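PDB 4Z4A: carbohydrate-binding module family 14 protein from Pseudocercospora fuligena, which probably binds chitin through its CBM14 domain as a fungal Avr4 effector, of the kind recognised by the tomato Cf-4 receptor. Local coordinates for residues K42-Y55 against K85-L98. Residues are numbered along the deposited sequence; the frame is centred on the assembly and turned at random.
With EDO (1,2-ethanediol), chain N; EDO (1,2-ethanediol), chain M; EDO (1,2-ethanediol), chain Q; EDO (1,2-ethanediol), chain K.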
ATOM      1  N   LYS B  42       4.634  -3.539  -3.543  1.00 24.88           N
ATOM      2  CA  LYS B  42       4.815  -2.607  -4.655  1.00 28.88           C
ATOM      3  C   LYS B  42       4.079  -2.998  -5.923  1.00 26.54           C
ATOM      4  O   LYS B  42       4.114  -2.244  -6.903  1.00 26.89           O
ATOM      5  CB  LYS B  42       6.293  -2.423  -4.937  1.00 31.77           C
ATOM      6  CG  LYS B  42       6.990  -1.633  -3.833  1.00 37.68           C
ATOM      7  CD  LYS B  42       8.478  -1.559  -4.111  1.00 44.41           C
ATOM      8  CE  LYS B  42       9.293  -1.176  -2.880  1.00 49.36           C
ATOM      9  NZ  LYS B  42       8.837   0.095  -2.241  1.00 54.46           N
ATOM     10  N   ASP B  43       3.409  -4.149  -5.925  1.00 24.38           N
ATOM     11  CA  ASP B  43       2.661  -4.548  -7.091  1.00 23.89           C
ATOM     12  C   ASP B  43       1.388  -3.743  -7.285  1.00 23.90           C
ATOM     13  O   ASP B  43       0.748  -3.386  -6.297  1.00 24.72           O
ATOM     14  CB  ASP B  43       2.290  -6.021  -6.980  1.00 25.38           C
ATOM     15  CG  ASP B  43       3.466  -6.963  -7.055  1.00 26.40           C
ATOM     16  OD1 ASP B  43       4.488  -6.652  -7.735  1.00 27.92           O
ATOM     17  OD2 ASP B  43       3.317  -8.066  -6.520  1.00 25.97           O
ATOM     18  N   CYS B  44       1.007  -3.522  -8.553  1.00 24.70           N
ATOM     19  CA  CYS B  44      -0.317  -3.010  -8.890  1.00 25.67           C
ATOM     20  C   CYS B  44      -0.501  -1.577  -8.361  1.00 24.58           C
ATOM     21  O   CYS B  44      -1.610  -1.136  -8.048  1.00 26.87           O
ATOM     22  CB  CYS B  44      -1.391  -3.959  -8.356  1.00 29.52           C
ATOM     23  SG  CYS B  44      -1.193  -5.644  -8.985  1.00 28.49           S
ATOM     24  N   LEU B  45       0.623  -0.853  -8.328  1.00 23.78           N
ATOM     25  CA  LEU B  45       0.622   0.577  -8.035  1.00 24.03           C
ATOM     26  C   LEU B  45       1.118   1.344  -9.241  1.00 23.98           C
ATOM     27  O   LEU B  45       2.146   0.986  -9.842  1.00 23.60           O
ATOM     28  CB  LEU B  45       1.512   0.879  -6.817  1.00 23.52           C
ATOM     29  CG  LEU B  45       1.121   0.259  -5.477  1.00 24.08           C
ATOM     30  CD1 LEU B  45       2.149   0.519  -4.404  1.00 24.75           C
ATOM     31  CD2 LEU B  45      -0.213   0.816  -5.063  1.00 26.40           C
ATOM     32  N   TYR B  46       0.446   2.461  -9.532  1.00 25.16           N
ATOM     33  CA  TYR B  46       0.679   3.213 -10.771  1.00 26.99           C
ATOM     34  C   TYR B  46       0.542   4.704 -10.493  1.00 26.38           C
ATOM     35  O   TYR B  46      -0.161   5.094  -9.585  1.00 26.67           O
ATOM     36  CB  TYR B  46      -0.383   2.820 -11.814  1.00 28.41           C
ATOM     37  CG  TYR B  46      -0.574   1.325 -12.010  1.00 26.99           C
ATOM     38  CD1 TYR B  46      -1.482   0.614 -11.210  1.00 27.41           C
ATOM     39  CD2 TYR B  46       0.163   0.602 -12.938  1.00 28.22           C
ATOM     40  CE1 TYR B  46      -1.662  -0.748 -11.360  1.00 28.56           C
ATOM     41  CE2 TYR B  46       0.002  -0.752 -13.067  1.00 28.67           C
ATOM     42  CZ  TYR B  46      -0.928  -1.425 -12.280  1.00 28.86           C
ATOM     43  OH  TYR B  46      -1.086  -2.791 -12.386  1.00 28.33           O
ATOM     44  N   PRO B  47       1.200   5.539 -11.296  1.00 26.97           N
ATOM     45  CA  PRO B  47       0.960   6.959 -11.263  1.00 28.06           C
ATOM     46  C   PRO B  47      -0.484   7.243 -11.685  1.00 31.27           C
ATOM     47  O   PRO B  47      -1.071   6.434 -12.411  1.00 33.18           O
ATOM     48  CB  PRO B  47       1.940   7.537 -12.279  1.00 29.69           C
ATOM     49  CG  PRO B  47       2.585   6.400 -12.953  1.00 31.97           C
ATOM     50  CD  PRO B  47       2.180   5.133 -12.312  1.00 29.10           C
ATOM     51  N   SER B  48      -1.027   8.334 -11.196  1.00 34.22           N
ATOM     52  CA  SER B  48      -2.295   8.837 -11.695  1.00 37.15           C
ATOM     53  C   SER B  48      -2.009   9.809 -12.840  1.00 39.95           C
ATOM     54  O   SER B  48      -1.281  10.784 -12.644  1.00 36.25           O
ATOM     55  CB  SER B  48      -3.055   9.561 -10.611  1.00 40.13           C
ATOM     56  OG  SER B  48      -4.072  10.362 -11.171  1.00 43.83           O
ATOM     57  N   PRO B  49      -2.590   9.555 -14.033  1.00 43.76           N
ATOM     58  CA  PRO B  49      -2.473  10.562 -15.096  1.00 45.59           C
ATOM     59  C   PRO B  49      -3.220  11.854 -14.751  1.00 47.49           C
ATOM     60  O   PRO B  49      -3.138  12.822 -15.486  1.00 51.59           O
ATOM     61  CB  PRO B  49      -3.103   9.880 -16.328  1.00 47.39           C
ATOM     62  CG  PRO B  49      -3.439   8.485 -15.939  1.00 47.87           C
ATOM     63  CD  PRO B  49      -3.481   8.442 -14.431  1.00 47.99           C
ATOM     64  N   LYS B  50      -3.917  11.894 -13.626  1.00 47.14           N
ATOM     65  CA  LYS B  50      -4.716  13.048 -13.269  1.00 46.80           C
ATOM     66  C   LYS B  50      -4.130  13.977 -12.195  1.00 46.20           C
ATOM     67  O   LYS B  50      -4.521  15.132 -12.100  1.00 42.72           O
ATOM     68  CB  LYS B  50      -6.100  12.522 -12.898  1.00 51.94           C
ATOM     69  CG  LYS B  50      -7.031  13.428 -12.121  1.00 58.11           C
ATOM     70  CD  LYS B  50      -8.286  12.657 -11.713  1.00 62.11           C
ATOM     71  CE  LYS B  50      -8.819  11.755 -12.830  1.00 62.31           C
ATOM     72  NZ  LYS B  50      -9.883  10.843 -12.341  1.00 62.48           N
ATOM     73  N   THR B  51      -3.195  13.503 -11.367  1.00 37.94           N
ATOM     74  CA  THR B  51      -2.627  14.354 -10.301  1.00 35.84           C
ATOM     75  C   THR B  51      -1.245  13.811  -9.876  1.00 35.14           C
ATOM     76  O   THR B  51      -1.001  12.604  -9.965  1.00 33.91           O
ATOM     77  CB  THR B  51      -3.559  14.451  -9.078  1.00 37.23           C
ATOM     78  OG1 THR B  51      -2.957  15.217  -8.025  1.00 36.85           O
ATOM     79  CG2 THR B  51      -3.928  13.071  -8.541  1.00 36.97           C
ATOM     80  N   CYS B  52      -0.388  14.718  -9.414  1.00 34.40           N
ATOM     81  CA  CYS B  52       0.888  14.325  -8.791  1.00 33.38           C
ATOM     82  C   CYS B  52       0.672  14.035  -7.305  1.00 32.53           C
ATOM     83  O   CYS B  52       1.539  13.414  -6.697  1.00 29.56           O
ATOM     84  CB  CYS B  52       1.954  15.401  -8.900  1.00 34.29           C
ATOM     85  SG  CYS B  52       2.410  15.847 -10.586  1.00 39.17           S
ATOM     86  N   ASN B  53      -0.459  14.477  -6.720  1.00 32.42           N
ATOM     87  CA  ASN B  53      -0.718  14.375  -5.254  1.00 35.73           C
ATOM     88  C   ASN B  53      -1.529  13.098  -4.928  1.00 33.28           C
ATOM     89  O   ASN B  53      -2.404  13.107  -4.062  1.00 32.08           O
ATOM     90  CB  ASN B  53      -1.398  15.650  -4.692  1.00 40.34           C
ATOM     91  CG  ASN B  53      -1.567  15.643  -3.138  1.00 43.01           C
ATOM     92  OD1 ASN B  53      -2.652  15.944  -2.632  1.00 43.56           O
ATOM     93  ND2 ASN B  53      -0.508  15.346  -2.395  1.00 42.64           N
ATOM     94  N   GLY B  54      -1.261  12.029  -5.678  1.00 32.06           N
ATOM     95  CA  GLY B  54      -1.886  10.736  -5.471  1.00 31.48           C
ATOM     96  C   GLY B  54      -1.406   9.694  -6.461  1.00 29.40           C
ATOM     97  O   GLY B  54      -0.420   9.904  -7.207  1.00 30.55           O
ATOM     98  N   TYR B  55      -2.088   8.559  -6.480  1.00 30.06           N
ATOM     99  CA  TYR B  55      -1.696   7.407  -7.302  1.00 27.33           C
ATOM    100  C   TYR B  55      -2.896   6.510  -7.501  1.00 28.42           C
ATOM    101  O   TYR B  55      -4.011   6.815  -7.039  1.00 31.44           O
ATOM    102  CB  TYR B  55      -0.526   6.626  -6.640  1.00 26.27           C
ATOM    103  CG  TYR B  55      -0.881   6.107  -5.259  1.00 26.76           C
ATOM    104  CD1 TYR B  55      -0.870   6.959  -4.139  1.00 26.96           C
ATOM    105  CD2 TYR B  55      -1.188   4.757  -5.060  1.00 24.95           C
ATOM    106  CE1 TYR B  55      -1.201   6.486  -2.890  1.00 26.93           C
ATOM    107  CE2 TYR B  55      -1.519   4.277  -3.811  1.00 26.44           C
ATOM    108  CZ  TYR B  55      -1.497   5.130  -2.719  1.00 27.07           C
ATOM    109  OH  TYR B  55      -1.815   4.654  -1.452  1.00 28.15           O
ATOM    110  N   LYS B  85      10.037   4.351  -6.298  1.00 21.99           N
ATOM    111  CA  LYS B  85       9.882   3.630  -5.029  1.00 21.09           C
ATOM    112  C   LYS B  85       8.465   3.230  -4.777  1.00 20.23           C
ATOM    113  O   LYS B  85       8.177   2.628  -3.713  1.00 23.90           O
ATOM    114  CB  LYS B  85      10.403   4.551  -3.878  1.00 23.23           C
ATOM    115  CG  LYS B  85      11.902   4.550  -3.799  1.00 26.07           C
ATOM    116  CD  LYS B  85      12.457   5.427  -2.695  1.00 26.59           C
ATOM    117  CE  LYS B  85      13.971   5.422  -2.671  1.00 29.79           C
ATOM    118  NZ  LYS B  85      14.500   6.270  -1.564  1.00 32.66           N
ATOM    119  N   LYS B  86       7.555   3.580  -5.686  1.00 19.80           N
ATOM    120  CA  LYS B  86       6.078   3.355  -5.637  1.00 20.35           C
ATOM    121  C   LYS B  86       5.452   3.803  -4.305  1.00 20.81           C
ATOM    122  O   LYS B  86       4.765   3.042  -3.579  1.00 21.29           O
ATOM    123  CB  LYS B  86       5.764   1.870  -5.871  1.00 21.08           C
ATOM    124  CG  LYS B  86       6.229   1.410  -7.263  1.00 22.81           C
ATOM    125  CD  LYS B  86       5.258   1.883  -8.321  1.00 22.34           C
ATOM    126  CE  LYS B  86       5.671   1.410  -9.729  1.00 23.33           C
ATOM    127  NZ  LYS B  86       4.727   1.872 -10.778  1.00 23.82           N
ATOM    128  N   TRP B  87       5.807   5.019  -3.925  1.00 21.20           N
ATOM    129  CA  TRP B  87       5.207   5.590  -2.721  1.00 21.57           C
ATOM    130  C   TRP B  87       5.031   7.085  -2.851  1.00 22.09           C
ATOM    131  O   TRP B  87       5.606   7.744  -3.738  1.00 22.19           O
ATOM    132  CB  TRP B  87       6.033   5.250  -1.469  1.00 20.89           C
ATOM    133  CG  TRP B  87       7.428   5.792  -1.330  1.00 20.71           C
ATOM    134  CD1 TRP B  87       8.117   6.617  -2.225  1.00 20.82           C
ATOM    135  CD2 TRP B  87       8.275   5.675  -0.172  1.00 21.25           C
ATOM    136  NE1 TRP B  87       9.341   6.930  -1.694  1.00 20.30           N
ATOM    137  CE2 TRP B  87       9.459   6.387  -0.443  1.00 21.05           C
ATOM    138  CE3 TRP B  87       8.151   5.016   1.079  1.00 22.07           C
ATOM    139  CZ2 TRP B  87      10.535   6.418   0.441  1.00 21.77           C
ATOM    140  CZ3 TRP B  87       9.244   5.096   1.999  1.00 23.19           C
ATOM    141  CH2 TRP B  87      10.416   5.771   1.650  1.00 23.09           C
ATOM    142  N   CYS B  88       4.256   7.611  -1.920  1.00 21.74           N
ATOM    143  CA  CYS B  88       4.135   9.080  -1.709  1.00 23.72           C
ATOM    144  C   CYS B  88       5.397   9.576  -1.008  1.00 23.63           C
ATOM    145  O   CYS B  88       5.856   8.974  -0.057  1.00 23.91           O
ATOM    146  CB  CYS B  88       2.884   9.390  -0.892  1.00 24.98           C
ATOM    147  SG  CYS B  88       1.369   8.911  -1.731  1.00 28.17           S
ATOM    148  N   ASP B  89       5.989  10.666  -1.489  1.00 22.73           N
ATOM    149  CA  ASP B  89       7.328  11.032  -1.048  1.00 22.76           C
ATOM    150  C   ASP B  89       7.461  12.575  -1.131  1.00 21.99           C
ATOM    151  O   ASP B  89       6.595  13.274  -1.658  1.00 23.21           O
ATOM    152  CB  ASP B  89       8.358  10.272  -1.901  1.00 23.33           C
ATOM    153  CG  ASP B  89       9.790  10.211  -1.336  1.00 23.77           C
ATOM    154  OD1 ASP B  89      10.129  10.681  -0.235  1.00 23.65           O
ATOM    155  OD2 ASP B  89      10.634   9.550  -1.988  1.00 23.81           O
ATOM    156  N   TRP B  90       8.550  13.036  -0.528  1.00 22.98           N
ATOM    157  CA  TRP B  90       8.892  14.475  -0.559  1.00 24.13           C
ATOM    158  C   TRP B  90       8.895  14.916  -2.017  1.00 25.39           C
ATOM    159  O   TRP B  90       9.365  14.188  -2.902  1.00 23.14           O
ATOM    160  CB  TRP B  90      10.251  14.680   0.092  1.00 23.31           C
ATOM    161  CG  TRP B  90      10.232  14.435   1.558  1.00 25.69           C
ATOM    162  CD1 TRP B  90      10.481  13.295   2.212  1.00 25.86           C
ATOM    163  CD2 TRP B  90       9.934  15.417   2.567  1.00 27.07           C
ATOM    164  NE1 TRP B  90      10.350  13.459   3.579  1.00 26.72           N
ATOM    165  CE2 TRP B  90      10.037  14.768   3.822  1.00 28.36           C
ATOM    166  CE3 TRP B  90       9.623  16.782   2.523  1.00 30.90           C
ATOM    167  CZ2 TRP B  90       9.794  15.429   5.025  1.00 32.08           C
ATOM    168  CZ3 TRP B  90       9.414  17.450   3.731  1.00 33.46           C
ATOM    169  CH2 TRP B  90       9.510  16.781   4.951  1.00 33.12           C
ATOM    170  N   PRO B  91       8.387  16.104  -2.292  1.00 26.90           N
ATOM    171  CA  PRO B  91       8.300  16.631  -3.661  1.00 28.08           C
ATOM    172  C   PRO B  91       9.577  16.604  -4.465  1.00 28.01           C
ATOM    173  O   PRO B  91       9.515  16.416  -5.680  1.00 28.94           O
ATOM    174  CB  PRO B  91       7.896  18.105  -3.453  1.00 29.09           C
ATOM    175  CG  PRO B  91       7.186  18.127  -2.191  1.00 30.41           C
ATOM    176  CD  PRO B  91       7.721  17.009  -1.327  1.00 28.66           C
ATOM    177  N   GLU B  92      10.720  16.751  -3.819  1.00 28.25           N
ATOM    178  CA  GLU B  92      11.983  16.779  -4.530  1.00 30.10           C
ATOM    179  C   GLU B  92      12.297  15.447  -5.184  1.00 28.53           C
ATOM    180  O   GLU B  92      13.147  15.381  -6.064  1.00 29.32           O
ATOM    181  CB  GLU B  92      13.144  17.152  -3.596  1.00 34.25           C
ATOM    182  CG  GLU B  92      13.464  16.123  -2.522  1.00 39.94           C
ATOM    183  CD  GLU B  92      14.212  16.652  -1.292  1.00 47.72           C
ATOM    184  OE1 GLU B  92      15.249  16.052  -0.927  1.00 53.41           O
ATOM    185  OE2 GLU B  92      13.749  17.628  -0.652  1.00 52.36           O
ATOM    186  N   ASN B  93      11.660  14.393  -4.668  1.00 26.70           N
ATOM    187  CA  ASN B  93      11.850  13.060  -5.217  1.00 25.66           C
ATOM    188  C   ASN B  93      10.804  12.606  -6.215  1.00 24.81           C
ATOM    189  O   ASN B  93      10.783  11.396  -6.613  1.00 23.78           O
ATOM    190  CB  ASN B  93      11.839  12.076  -4.057  1.00 27.53           C
ATOM    191  CG  ASN B  93      12.942  12.348  -3.079  1.00 29.13           C
ATOM    192  OD1 ASN B  93      14.054  12.750  -3.469  1.00 30.61           O
ATOM    193  ND2 ASN B  93      12.666  12.127  -1.794  1.00 29.91           N
ATOM    194  N   THR B  94       9.952  13.497  -6.676  1.00 23.77           N
ATOM    195  CA  THR B  94       8.846  13.071  -7.532  1.00 23.01           C
ATOM    196  C   THR B  94       9.278  12.658  -8.926  1.00 23.97           C
ATOM    197  O   THR B  94      10.241  13.182  -9.490  1.00 24.35           O
ATOM    198  CB  THR B  94       7.762  14.146  -7.639  1.00 23.73           C
ATOM    199  OG1 THR B  94       6.578  13.558  -8.158  1.00 25.65           O
ATOM    200  CG2 THR B  94       8.218  15.324  -8.511  1.00 25.85           C
ATOM    201  N   THR B  95       8.555  11.687  -9.472  1.00 24.18           N
ATOM    202  CA  THR B  95       8.629  11.302 -10.847  1.00 24.98           C
ATOM    203  C   THR B  95       7.492  11.915 -11.701  1.00 27.33           C
ATOM    204  O   THR B  95       7.389  11.637 -12.908  1.00 26.93           O
ATOM    205  CB  THR B  95       8.511   9.777 -10.968  1.00 24.30           C
ATOM    206  OG1 THR B  95       7.309   9.346 -10.279  1.00 23.61           O
ATOM    207  CG2 THR B  95       9.725   9.131 -10.408  1.00 24.60           C
ATOM    208  N   CYS B  96       6.654  12.747 -11.097  1.00 29.53           N
ATOM    209  CA  CYS B  96       5.450  13.228 -11.769  1.00 30.41           C
ATOM    210  C   CYS B  96       5.801  14.464 -12.585  1.00 30.91           C
ATOM    211  O   CYS B  96       6.499  15.349 -12.083  1.00 32.65           O
ATOM    212  CB  CYS B  96       4.379  13.574 -10.768  1.00 31.77           C
ATOM    213  SG  CYS B  96       2.774  14.054 -11.494  1.00 35.35           S
ATOM    214  N   GLY B  97       5.343  14.459 -13.822  1.00 31.70           N
ATOM    215  CA  GLY B  97       5.634  15.523 -14.777  1.00 34.18           C
ATOM    216  C   GLY B  97       4.427  16.388 -15.108  1.00 36.88           C
ATOM    217  O   GLY B  97       4.545  17.305 -15.914  1.00 37.36           O
ATOM    218  N   LEU B  98       3.282  16.136 -14.482  1.00 36.45           N
ATOM    219  CA  LEU B  98       2.050  16.855 -14.812  1.00 39.30           C
ATOM    220  C   LEU B  98       2.154  18.328 -14.442  1.00 41.89           C
ATOM    221  O   LEU B  98       2.621  18.658 -13.364  1.00 39.41           O
ATOM    222  CB  LEU B  98       0.848  16.237 -14.095  1.00 39.87           C
ATOM    223  CG  LEU B  98       0.549  14.784 -14.480  1.00 40.90           C
ATOM    224  CD1 LEU B  98      -0.680  14.276 -13.753  1.00 44.27           C
ATOM    225  CD2 LEU B  98       0.376  14.631 -15.988  1.00 43.59           C
TER
HETATM  226  C1  EDO N 204      11.594   2.072  -0.870  1.00 41.31           C
HETATM  227  O1  EDO N 204      11.260   1.418  -2.117  1.00 43.13           O
HETATM  228  C2  EDO N 204      10.280   2.401  -0.188  1.00 39.53           C
HETATM  229  O2  EDO N 204       9.579   1.201   0.211  1.00 36.66           O
HETATM  230  C1  EDO M 203       1.514   4.898  -1.087  1.00 40.89           C
HETATM  231  O1  EDO M 203       2.518   5.714  -0.477  1.00 29.36           O
HETATM  232  C2  EDO M 203       2.077   3.591  -1.683  1.00 41.49           C
HETATM  233  O2  EDO M 203       1.451   2.468  -1.025  1.00 50.80           O
HETATM  234  C1  EDO Q 207       4.291   1.086  -1.179  1.00 51.70           C
HETATM  235  O1  EDO Q 207       3.934  -0.300  -1.091  1.00 49.28           O
HETATM  236  C2  EDO Q 207       5.769   1.303  -0.898  1.00 48.22           C
HETATM  237  O2  EDO Q 207       6.557   0.828  -1.973  1.00 54.71           O
HETATM  238  C1  EDO K 201       4.261  -5.755 -11.314  1.00 37.28           C
HETATM  239  O1  EDO K 201       5.030  -5.453 -10.161  1.00 37.66           O
HETATM  240  C2  EDO K 201       2.792  -5.658 -10.950  1.00 36.86           C
HETATM  241  O2  EDO K 201       2.369  -4.332 -10.725  1.00 35.75           O
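The Cys52-Cys96 disulfide is the covalent tie of this CBM14 (Peritrophin-A) domain between the turn joining strands 45-48 and 54-60 and the tail that follows the hairpin of strands 80-82 and 87-89. Its SG-SG bond has a torsion of -74°, and the two sulfurs arrive differently: that of Cys96 lies anti to its own backbone N, that of Cys52 stays beside its own. Leu98 follows the bridge into the turn, its CB 3.9 Å from Cys52 SG and its CD1 3.3 Å from Pro49 O. Ser48 OG shapes that turn as an ST turn, accepting from Lys50 N at 2.9 Å.

Farther along, Lys86 lies over Leu45. Its chain turns at the CB-CG bond (chi2 -77°) and is extended from there, bringing NZ 2.9 Å from Leu45 O, tilted 29° out of the carbonyl plane; the same ammonium forms a salt bridge with Asp83. Lys42 answers in the other direction, NZ donating to Lys85 O at 3.0 Å and to both hydroxyl oxygens of the chain N ethanediol, probably from the crystallisation liquor. Between the disulfide and the lysines, Cys88 SG, bonded to Cys75, sits obliquely beside the Tyr55 ring, 3.7 Å from CE1. Thus the disulfide joins turn to tail, the lysines tie strand 45-48 and the loop before it to the hairpin turn, and Cys88-Tyr55 brings the two sheets together: the disulfide-stapled two-sheet architecture of a CBM14 chitin-binding module.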